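Putative cytosine/guanine deaminase (Unidentified, PDB 2PAJ) catalyses the zinc-dependent hydrolytic deamination of 2-amino-4-hydroxypteridines such as isoxanthopterin, giving 2,4-dihydroxypteridines and releasing ammonium. Local coordinates at residues H76-L79 with F80-L83; D111-R114 with F115-A119; A118-I121 with G122-L126; A344-I347 with S348-M352. All coordinates share one frame; numbering follows the deposited sequence.

Contact 1: residues H76-L79 with F80-L83. With ZN (zinc ion), chain B.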
loop_
_atom_site.group_PDB
_atom_site.type_symbol
_atom_site.label_atom_id
_atom_site.label_comp_id
_atom_site.label_asym_id
_atom_site.label_seq_id
_atom_site.Cartn_x
_atom_site.Cartn_y
_atom_site.Cartn_z
ATOM N N HIS A 76 -0.206 -3.538 1.505
ATOM C CA HIS A 76 -0.331 -4.921 1.046
ATOM C C HIS A 76 -1.077 -4.993 -0.285
ATOM O O HIS A 76 -2.100 -4.346 -0.458
ATOM C CB HIS A 76 -1.026 -5.781 2.096
ATOM C CG HIS A 76 -1.060 -7.234 1.743
ATOM N ND1 HIS A 76 0.080 -7.987 1.585
ATOM C CD2 HIS A 76 -2.096 -8.056 1.458
ATOM C CE1 HIS A 76 -0.251 -9.210 1.210
ATOM N NE2 HIS A 76 -1.566 -9.278 1.125
ATOM N N HIS A 77 -0.558 -5.795 -1.215
ATOM C CA HIS A 77 -1.130 -5.914 -2.556
ATOM C C HIS A 77 -0.579 -7.131 -3.305
ATOM O O HIS A 77 0.337 -7.795 -2.838
ATOM C CB HIS A 77 -0.768 -4.660 -3.355
ATOM C CG HIS A 77 -1.759 -4.298 -4.419
ATOM N ND1 HIS A 77 -2.501 -5.235 -5.107
ATOM C CD2 HIS A 77 -2.096 -3.095 -4.945
ATOM C CE1 HIS A 77 -3.249 -4.626 -6.010
ATOM N NE2 HIS A 77 -3.021 -3.328 -5.932
ATOM N N HIS A 78 -1.153 -7.408 -4.472
ATOM C CA HIS A 78 -0.724 -8.498 -5.352
ATOM C C HIS A 78 -1.034 -8.025 -6.773
ATOM O O HIS A 78 -1.885 -8.591 -7.445
ATOM C CB HIS A 78 -1.494 -9.792 -5.065
ATOM C CG HIS A 78 -1.339 -10.298 -3.666
ATOM N ND1 HIS A 78 -0.112 -10.529 -3.087
ATOM C CD2 HIS A 78 -2.263 -10.618 -2.729
ATOM C CE1 HIS A 78 -0.283 -10.965 -1.853
ATOM N NE2 HIS A 78 -1.579 -11.028 -1.610
ATOM N N LEU A 79 -0.328 -6.990 -7.219
ATOM C CA LEU A 79 -0.543 -6.386 -8.534
ATOM C C LEU A 79 -0.702 -7.269 -9.768
ATOM O O LEU A 79 -1.328 -6.849 -10.737
ATOM C CB LEU A 79 0.544 -5.336 -8.838
ATOM C CG LEU A 79 0.421 -3.853 -8.433
ATOM C CD1 LEU A 79 -1.019 -3.384 -8.566
ATOM C CD2 LEU A 79 0.894 -3.660 -7.018
ATOM N N PHE A 80 -0.148 -8.476 -9.772
ATOM C CA PHE A 80 -0.294 -9.291 -10.972
ATOM C C PHE A 80 -1.752 -9.689 -11.132
ATOM O O PHE A 80 -2.249 -9.838 -12.256
ATOM C CB PHE A 80 0.630 -10.516 -10.928
ATOM C CG PHE A 80 0.133 -11.653 -10.075
ATOM C CD1 PHE A 80 -0.647 -12.667 -10.629
ATOM C CD2 PHE A 80 0.511 -11.753 -8.742
ATOM C CE1 PHE A 80 -1.032 -13.763 -9.876
ATOM C CE2 PHE A 80 0.132 -12.844 -7.973
ATOM C CZ PHE A 80 -0.645 -13.860 -8.543
ATOM N N GLN A 81 -2.434 -9.810 -9.994
ATOM C CA GLN A 81 -3.841 -10.178 -9.943
ATOM C C GLN A 81 -4.763 -9.157 -10.595
ATOM O O GLN A 81 -5.944 -9.416 -10.780
ATOM C CB GLN A 81 -4.245 -10.403 -8.490
ATOM C CG GLN A 81 -3.924 -11.789 -8.008
ATOM C CD GLN A 81 -3.831 -11.888 -6.512
ATOM O OE1 GLN A 81 -4.679 -11.375 -5.781
ATOM N NE2 GLN A 81 -2.790 -12.564 -6.038
ATOM N N SER A 82 -4.219 -8.000 -10.951
ATOM C CA SER A 82 -5.012 -6.961 -11.578
ATOM C C SER A 82 -5.550 -7.381 -12.937
ATOM O O SER A 82 -6.345 -6.671 -13.554
ATOM C CB SER A 82 -4.187 -5.686 -11.702
ATOM O OG SER A 82 -3.932 -5.150 -10.416
ATOM N N LEU A 83 -5.106 -8.541 -13.406
ATOM C CA LEU A 83 -5.569 -9.076 -14.681
ATOM C C LEU A 83 -6.278 -10.385 -14.407
ATOM O O LEU A 83 -6.605 -11.129 -15.322
ATOM C CB LEU A 83 -4.409 -9.314 -15.650
ATOM C CG LEU A 83 -3.786 -8.111 -16.369
ATOM C CD1 LEU A 83 -2.616 -8.615 -17.186
ATOM C CD2 LEU A 83 -4.795 -7.405 -17.270
HETATM ZN ZN ZN B . -2.685 -11.011 0.122
HETATM O O HOH W 1 -4.038 -6.883 -7.990
#

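Contact 2: residues D111-R114 with F115-A119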
loop_
_atom_site.group_PDB
_atom_site.type_symbol
_atom_site.label_atom_id
_atom_site.label_comp_id
_atom_site.label_asym_id
_atom_site.label_seq_id
_atom_site.Cartn_x
_atom_site.Cartn_y
_atom_site.Cartn_z
ATOM N N ASP A 111 3.650 -13.179 -18.484
ATOM C CA ASP A 111 4.920 -12.985 -19.174
ATOM C C ASP A 111 5.384 -11.535 -19.035
ATOM O O ASP A 111 4.971 -10.821 -18.124
ATOM C CB ASP A 111 4.758 -13.345 -20.656
ATOM C CG ASP A 111 4.077 -12.240 -21.464
ATOM O OD1 ASP A 111 3.158 -11.591 -20.927
ATOM O OD2 ASP A 111 4.450 -12.021 -22.643
ATOM N N GLU A 112 6.253 -11.112 -19.940
ATOM C CA GLU A 112 6.778 -9.748 -19.951
ATOM C C GLU A 112 5.631 -8.743 -20.023
ATOM O O GLU A 112 5.268 -8.095 -19.040
ATOM C CB GLU A 112 7.683 -9.578 -21.181
ATOM C CG GLU A 112 8.157 -8.161 -21.455
ATOM C CD GLU A 112 8.989 -7.612 -20.316
ATOM O OE1 GLU A 112 9.524 -8.429 -19.533
ATOM O OE2 GLU A 112 9.119 -6.369 -20.211
ATOM N N ARG A 113 5.084 -8.638 -21.228
ATOM C CA ARG A 113 3.988 -7.750 -21.562
ATOM C C ARG A 113 2.881 -7.759 -20.518
ATOM O O ARG A 113 2.505 -6.713 -19.980
ATOM C CB ARG A 113 3.423 -8.163 -22.925
ATOM C CG ARG A 113 2.166 -7.430 -23.334
ATOM C CD ARG A 113 2.495 -6.060 -23.934
ATOM N NE ARG A 113 1.427 -5.083 -23.690
ATOM C CZ ARG A 113 1.322 -4.329 -22.593
ATOM N NH1 ARG A 113 2.229 -4.417 -21.618
ATOM N NH2 ARG A 113 0.293 -3.496 -22.466
ATOM N N ARG A 114 2.363 -8.950 -20.242
ATOM C CA ARG A 114 1.282 -9.118 -19.292
ATOM C C ARG A 114 1.554 -8.646 -17.878
ATOM O O ARG A 114 0.785 -7.849 -17.337
ATOM C CB ARG A 114 0.821 -10.578 -19.297
ATOM C CG ARG A 114 0.095 -10.930 -20.587
ATOM C CD ARG A 114 -0.282 -12.394 -20.681
ATOM N NE ARG A 114 -1.015 -12.673 -21.913
ATOM C CZ ARG A 114 -1.324 -13.891 -22.347
ATOM N NH1 ARG A 114 -0.964 -14.960 -21.651
ATOM N NH2 ARG A 114 -2.001 -14.037 -23.477
ATOM N N PHE A 115 2.639 -9.120 -17.276
ATOM C CA PHE A 115 2.964 -8.718 -15.913
ATOM C C PHE A 115 2.982 -7.201 -15.835
ATOM O O PHE A 115 2.452 -6.599 -14.905
ATOM C CB PHE A 115 4.339 -9.245 -15.508
ATOM C CG PHE A 115 4.672 -9.012 -14.057
ATOM C CD1 PHE A 115 4.136 -9.827 -13.069
ATOM C CD2 PHE A 115 5.502 -7.971 -13.678
ATOM C CE1 PHE A 115 4.411 -9.616 -11.738
ATOM C CE2 PHE A 115 5.789 -7.745 -12.342
ATOM C CZ PHE A 115 5.243 -8.571 -11.366
ATOM N N ARG A 116 3.594 -6.591 -16.838
ATOM C CA ARG A 116 3.714 -5.139 -16.917
ATOM C C ARG A 116 2.360 -4.421 -16.972
ATOM O O ARG A 116 2.187 -3.354 -16.379
ATOM C CB ARG A 116 4.541 -4.794 -18.152
ATOM C CG ARG A 116 4.977 -3.364 -18.240
ATOM C CD ARG A 116 6.372 -3.342 -18.795
ATOM N NE ARG A 116 7.223 -2.426 -18.053
ATOM C CZ ARG A 116 8.543 -2.537 -17.989
ATOM N NH1 ARG A 116 9.160 -3.533 -18.625
ATOM N NH2 ARG A 116 9.247 -1.651 -17.293
ATOM N N LEU A 117 1.416 -5.017 -17.696
ATOM C CA LEU A 117 0.086 -4.459 -17.847
ATOM C C LEU A 117 -0.690 -4.514 -16.537
ATOM O O LEU A 117 -1.289 -3.525 -16.125
ATOM C CB LEU A 117 -0.683 -5.227 -18.916
ATOM C CG LEU A 117 -2.052 -4.661 -19.288
ATOM C CD1 LEU A 117 -1.890 -3.345 -20.060
ATOM C CD2 LEU A 117 -2.791 -5.686 -20.126
ATOM N N ALA A 118 -0.676 -5.675 -15.887
ATOM C CA ALA A 118 -1.376 -5.857 -14.622
ATOM C C ALA A 118 -0.898 -4.851 -13.583
ATOM O O ALA A 118 -1.697 -4.265 -12.847
ATOM C CB ALA A 118 -1.156 -7.272 -14.109
ATOM N N ALA A 119 0.414 -4.660 -13.529
ATOM C CA ALA A 119 1.032 -3.742 -12.590
ATOM C C ALA A 119 0.603 -2.333 -12.905
ATOM O O ALA A 119 0.227 -1.579 -12.006
ATOM C CB ALA A 119 2.542 -3.852 -12.674
#

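Contact 3: residues A118-I121 with G122-L126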
loop_
_atom_site.group_PDB
_atom_site.type_symbol
_atom_site.label_atom_id
_atom_site.label_comp_id
_atom_site.label_asym_id
_atom_site.label_seq_id
_atom_site.Cartn_x
_atom_site.Cartn_y
_atom_site.Cartn_z
ATOM N N ALA A 118 -0.676 -5.675 -15.887
ATOM C CA ALA A 118 -1.376 -5.857 -14.622
ATOM C C ALA A 118 -0.898 -4.851 -13.583
ATOM O O ALA A 118 -1.697 -4.265 -12.847
ATOM C CB ALA A 118 -1.156 -7.272 -14.109
ATOM N N ALA A 119 0.414 -4.660 -13.529
ATOM C CA ALA A 119 1.032 -3.742 -12.590
ATOM C C ALA A 119 0.603 -2.333 -12.905
ATOM O O ALA A 119 0.227 -1.579 -12.006
ATOM C CB ALA A 119 2.542 -3.852 -12.674
ATOM N N ARG A 120 0.654 -1.970 -14.183
ATOM C CA ARG A 120 0.261 -0.627 -14.577
ATOM C C ARG A 120 -1.188 -0.369 -14.169
ATOM O O ARG A 120 -1.482 0.614 -13.497
ATOM C CB ARG A 120 0.450 -0.429 -16.084
ATOM C CG ARG A 120 0.301 1.022 -16.531
ATOM C CD ARG A 120 0.940 1.236 -17.898
ATOM N NE ARG A 120 0.652 2.547 -18.486
ATOM C CZ ARG A 120 1.012 3.713 -17.953
ATOM N NH1 ARG A 120 1.680 3.741 -16.811
ATOM N NH2 ARG A 120 0.699 4.848 -18.562
ATOM N N ILE A 121 -2.084 -1.264 -14.567
ATOM C CA ILE A 121 -3.495 -1.139 -14.228
ATOM C C ILE A 121 -3.730 -0.890 -12.735
ATOM O O ILE A 121 -4.265 0.143 -12.348
ATOM C CB ILE A 121 -4.275 -2.400 -14.632
ATOM C CG1 ILE A 121 -4.385 -2.476 -16.159
ATOM C CG2 ILE A 121 -5.648 -2.368 -14.003
ATOM C CD1 ILE A 121 -4.815 -3.850 -16.706
ATOM N N GLY A 122 -3.332 -1.839 -11.897
ATOM C CA GLY A 122 -3.540 -1.688 -10.464
ATOM C C GLY A 122 -2.883 -0.465 -9.863
ATOM O O GLY A 122 -3.371 0.106 -8.890
ATOM N N LEU A 123 -1.754 -0.079 -10.440
ATOM C CA LEU A 123 -1.000 1.074 -9.969
ATOM C C LEU A 123 -1.785 2.339 -10.337
ATOM O O LEU A 123 -1.922 3.254 -9.527
ATOM C CB LEU A 123 0.377 1.077 -10.639
ATOM C CG LEU A 123 1.661 1.255 -9.827
ATOM C CD1 LEU A 123 1.646 0.371 -8.590
ATOM C CD2 LEU A 123 2.843 0.927 -10.730
ATOM N N ILE A 124 -2.306 2.373 -11.560
ATOM C CA ILE A 124 -3.076 3.512 -12.029
ATOM C C ILE A 124 -4.353 3.710 -11.209
ATOM O O ILE A 124 -4.673 4.831 -10.813
ATOM C CB ILE A 124 -3.513 3.350 -13.505
ATOM C CG1 ILE A 124 -2.301 3.246 -14.437
ATOM C CG2 ILE A 124 -4.350 4.533 -13.905
ATOM C CD1 ILE A 124 -1.442 4.482 -14.484
ATOM N N GLU A 125 -5.097 2.637 -10.963
ATOM C CA GLU A 125 -6.327 2.805 -10.221
ATOM C C GLU A 125 -6.054 3.148 -8.775
ATOM O O GLU A 125 -6.902 3.704 -8.080
ATOM C CB GLU A 125 -7.249 1.582 -10.361
ATOM C CG GLU A 125 -6.654 0.216 -10.139
ATOM C CD GLU A 125 -7.682 -0.910 -10.384
ATOM O OE1 GLU A 125 -8.766 -0.853 -9.763
ATOM O OE2 GLU A 125 -7.414 -1.857 -11.179
ATOM N N LEU A 126 -4.837 2.870 -8.341
ATOM C CA LEU A 126 -4.437 3.165 -6.972
ATOM C C LEU A 126 -4.051 4.635 -6.863
ATOM O O LEU A 126 -4.300 5.278 -5.851
ATOM C CB LEU A 126 -3.258 2.273 -6.594
ATOM C CG LEU A 126 -3.078 1.749 -5.178
ATOM C CD1 LEU A 126 -4.401 1.465 -4.516
ATOM C CD2 LEU A 126 -2.247 0.494 -5.268
#

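Contact 4: residues A344-I347 with S348-M352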
loop_
_atom_site.group_PDB
_atom_site.type_symbol
_atom_site.label_atom_id
_atom_site.label_comp_id
_atom_site.label_asym_id
_atom_site.label_seq_id
_atom_site.Cartn_x
_atom_site.Cartn_y
_atom_site.Cartn_z
ATOM N N ALA A 344 -9.914 -2.789 -5.830
ATOM C CA ALA A 344 -8.564 -2.568 -5.334
ATOM C C ALA A 344 -8.057 -1.122 -5.379
ATOM O O ALA A 344 -7.124 -0.796 -6.118
ATOM C CB ALA A 344 -7.601 -3.489 -6.077
ATOM N N ASP A 345 -8.686 -0.260 -4.590
ATOM C CA ASP A 345 -8.280 1.137 -4.492
ATOM C C ASP A 345 -8.439 1.515 -3.029
ATOM O O ASP A 345 -9.289 0.964 -2.327
ATOM C CB ASP A 345 -9.117 2.036 -5.421
ATOM C CG ASP A 345 -10.607 1.997 -5.118
ATOM O OD1 ASP A 345 -11.083 2.855 -4.341
ATOM O OD2 ASP A 345 -11.303 1.109 -5.663
ATOM N N MET A 346 -7.594 2.427 -2.567
ATOM C CA MET A 346 -7.615 2.822 -1.172
ATOM C C MET A 346 -8.883 3.505 -0.687
ATOM O O MET A 346 -9.151 3.529 0.510
ATOM C CB MET A 346 -6.382 3.676 -0.845
ATOM C CG MET A 346 -5.103 2.867 -0.561
ATOM S SD MET A 346 -5.238 1.664 0.797
ATOM C CE MET A 346 -5.266 2.715 2.187
ATOM N N ILE A 347 -9.679 4.051 -1.593
ATOM C CA ILE A 347 -10.908 4.692 -1.156
ATOM C C ILE A 347 -11.989 3.654 -0.834
ATOM O O ILE A 347 -12.628 3.728 0.216
ATOM C CB ILE A 347 -11.367 5.725 -2.198
ATOM C CG1 ILE A 347 -10.624 7.036 -1.932
ATOM C CG2 ILE A 347 -12.863 5.943 -2.132
ATOM C CD1 ILE A 347 -10.588 7.972 -3.090
ATOM N N SER A 348 -12.167 2.675 -1.716
ATOM C CA SER A 348 -13.138 1.619 -1.480
ATOM C C SER A 348 -12.779 0.911 -0.181
ATOM O O SER A 348 -13.659 0.570 0.615
ATOM C CB SER A 348 -13.109 0.601 -2.615
ATOM O OG SER A 348 -13.349 1.222 -3.865
ATOM N N GLU A 349 -11.479 0.697 0.019
ATOM C CA GLU A 349 -10.954 0.017 1.198
ATOM C C GLU A 349 -11.172 0.784 2.482
ATOM O O GLU A 349 -11.597 0.230 3.493
ATOM C CB GLU A 349 -9.457 -0.267 1.016
ATOM C CG GLU A 349 -9.158 -1.628 0.407
ATOM C CD GLU A 349 -9.523 -2.772 1.344
ATOM O OE1 GLU A 349 -9.196 -2.686 2.547
ATOM O OE2 GLU A 349 -10.119 -3.764 0.890
ATOM N N VAL A 350 -10.868 2.067 2.434
ATOM C CA VAL A 350 -11.031 2.934 3.587
ATOM C C VAL A 350 -12.517 3.056 3.957
ATOM O O VAL A 350 -12.882 3.138 5.131
ATOM C CB VAL A 350 -10.389 4.304 3.269
ATOM C CG1 VAL A 350 -11.061 5.423 4.016
ATOM C CG2 VAL A 350 -8.914 4.241 3.617
ATOM N N HIS A 351 -13.375 3.030 2.944
ATOM C CA HIS A 351 -14.808 3.121 3.155
ATOM C C HIS A 351 -15.324 1.892 3.892
ATOM O O HIS A 351 -16.148 1.988 4.802
ATOM C CB HIS A 351 -15.511 3.233 1.816
ATOM C CG HIS A 351 -16.974 3.515 1.929
ATOM N ND1 HIS A 351 -17.895 3.032 1.028
ATOM C CD2 HIS A 351 -17.669 4.269 2.810
ATOM C CE1 HIS A 351 -19.095 3.479 1.344
ATOM N NE2 HIS A 351 -18.986 4.233 2.422
ATOM N N MET A 352 -14.839 0.732 3.473
ATOM C CA MET A 352 -15.232 -0.531 4.072
ATOM C C MET A 352 -14.689 -0.638 5.496
ATOM O O MET A 352 -15.340 -1.198 6.381
ATOM C CB MET A 352 -14.704 -1.689 3.216
ATOM C CG MET A 352 -15.111 -3.084 3.693
ATOM S SD MET A 352 -16.857 -3.474 3.501
ATOM C CE MET A 352 -17.426 -3.350 5.179
#

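Contact 1: residues H76-L79 with F80-L83
After extended His76-His78 the chain turns at Leu79 into a 3-10 segment that runs on through Phe80 to Leu83, with i to i+3 bonds from Gln81 N to His78 O (2.9 Å) and from Ser82 N to Leu79 O (3.1 Å). A water bridges the turn, donating to His78 O at 2.8 Å and also bonding to Ser82 OG. Gln81 lies alongside His78 and points the same way, its amide tilted 36° from the imidazole, and NE2 of Gln81 rests 3.2 Å from CB of His78. With CG beside its own backbone N and the chain extended beyond it, the glutamine amide runs alongside the histidine. His78 CG lies anti to the carbonyl carbon (chi1 -60°), a torsion that places the ring where NE2 of His78 can bind zinc at 2.1 Å. NE2 of His76 binds the same ion at 2.3 Å; His248 and Asp336 also bind it, and His285 belongs to the same metal site. The alternation His76-x-His78 after strand 67-73 is the HxH metal motif of the amidohydrolase superfamily. Through its other nitrogen, ND1, the His78 ring bonds to His137 O, a second-shell contact that fixes the ring's rotation. Between the two ligands, ND1 of His77 accepts from His78 N at 2.6 Å, and CD1 of Leu79 lies over one face of the His77 ring. Imidazole suits this place because one nitrogen can bind the metal while the other is held by the protein, and Gln81, a probable substrate ligand, is set by the same turn beside the zinc ligand His78.

Contact 2: residues D111-R114 with F115-A119
Asp111 meets the next turn with two oxygens: its OD1 accepts from Arg114 N at 2.8 Å, and its backbone O takes Phe115 N at 3.0 Å. The bond to Arg114 N makes Asp111 the N-cap of helix 112-127; its OD1 is met on the syn side, 31° out of the carboxylate plane. A short acidic side chain suits the spot, since it can fold back onto N-H groups that have no preceding turn to pair with. Arg116 N then bonds to Glu112 O and Ala118 N to Arg114 O, setting the regular helical spacing. Glu112 and Arg116, one turn apart, run side by side in the same direction. Glu112 bends at chi2 (61°), bringing OE2 to the edge of the Arg116 guanidinium, in its plane, in a weak salt bridge of 3.2 Å to NH1. The two flat groups are turned 58° against each other. Stronger partners of Arg116 lie on helix 149-159, where Glu155 meets NH2 and Glu156 meets NE. On another flank the Arg113 side chain bends round to Leu117, with NH2 of Arg113 3.3 Å from CD1 of Leu117, while Leu117 itself packs on helix 464-483. Arg114 reaches that same helix through Glu481 and Glu477. Carboxylates thus gather round Arg114 and Arg116, and the N-cap charge would probably interact favourably with the helix dipole.

Contact 3: residues A118-I121 with G122-L126
Ile121 and Glu125 form one of two i to i+4 side-chain contacts here, in the middle and later turns of helix 112-127, where the helix is mostly buried against the body of the barrel. The backbone is regular: Gly122 N bonds to Ala118 O at 3.1 Å, Leu123 N to Ala119 O, Ile124 N to Arg120 O, and Glu125 N to Ile121 O at 3.0 Å. In the second pair, the Ile124 CD1 methyl lies over one face of the Arg120 guanidinium, 4.0 Å from NH1, while the straight arginine chain passes its CG beside CG1 of Ile124. Glu125 sets CG between its backbone N and carbonyl carbon (chi1 49°), which folds the chain back over the preceding turn and puts OE2 3.4 Å from CG2 of Ile121. That same oxygen forms a salt bridge with Lys85, so the carboxylate has its charge partner beyond the helix. Glycine suits position 122, where Ser82 of the 3-10 segment comes close to its CA. Round the helix, Ile121 and Ile124 face helix 464-483, Ala119 and Leu123 touch helix 149-159, and Leu126 packs on strand 131-136.

Contact 4: residues A344-I347 with S348-M352
Both carboxylate oxygens of Asp345 are taken by Ser348: OD2 accepts from Ser348 OG at 2.7 Å, and OD1 from Ser348 N at 2.8 Å. The hydroxyl arrives on the syn side of OD2, 21° out of the carboxylate plane, whereas the backbone N-H comes to OD1 from well above that plane. A third, weak bond reaches OD1 from Ile347 N at 3.3 Å. With chi1 at 60°, CG of Asp345 sits between its backbone N and carbonyl carbon, which turns the carboxylate over the N-H groups of the first turn. Ser348 suits its place because its short hydroxyl, anti to its own carbonyl carbon, points back beside its own N-H, which lets Ser348 give both its N-H and its hydroxyl to the one carboxylate. Asp345 is therefore the N-cap of helix 346-359, a helix that follows the strand 331-333 region of the TIM-barrel amidohydrolase fold, not far downstream of the zinc ligand Asp336. The negative charge at this N-terminus would probably be stabilised by the helix dipole. The regular bonds begin with Glu349 N to Asp345 O at 3.2 Å, followed by Val350 N to Met346 O and His351 N to Ile347 O. On the buried side, CE of Met346 touches CG2 of Val350 at 4.2 Å, one turn apart, flexible thioether beside branched valine. Both also pack on Ile333 of the barrel and on Trp72 of strand 67-73, which Ile347 meets as well. Glu349 lies near Pro308 and Asn341, and its OE2 takes a weak hydrogen bond from Gln309 N.

In the fold
All four contacts belong to the amidohydrolase fold and follow one another along the chain, contacts 2 and 3 sharing Ala118 and Ala119 on helix 112-127. Contact 1, in the zinc-binding loop after strand 67-73, is held against that helix: its centre lies about 8 Å from that of contact 3 and about 11 Å from that of contact 2, and Ser82 CB meets Ala118 O at 3.1 Å. Contact 4 opens helix 346-359, its centre about 15 Å from those of contacts 1 and 3 and about 24 Å from that of contact 2. It touches contact 3 through Leu126 and Asp345. The early helix thus packs against the metal-binding loop and also meets the start of a later helix of the barrel.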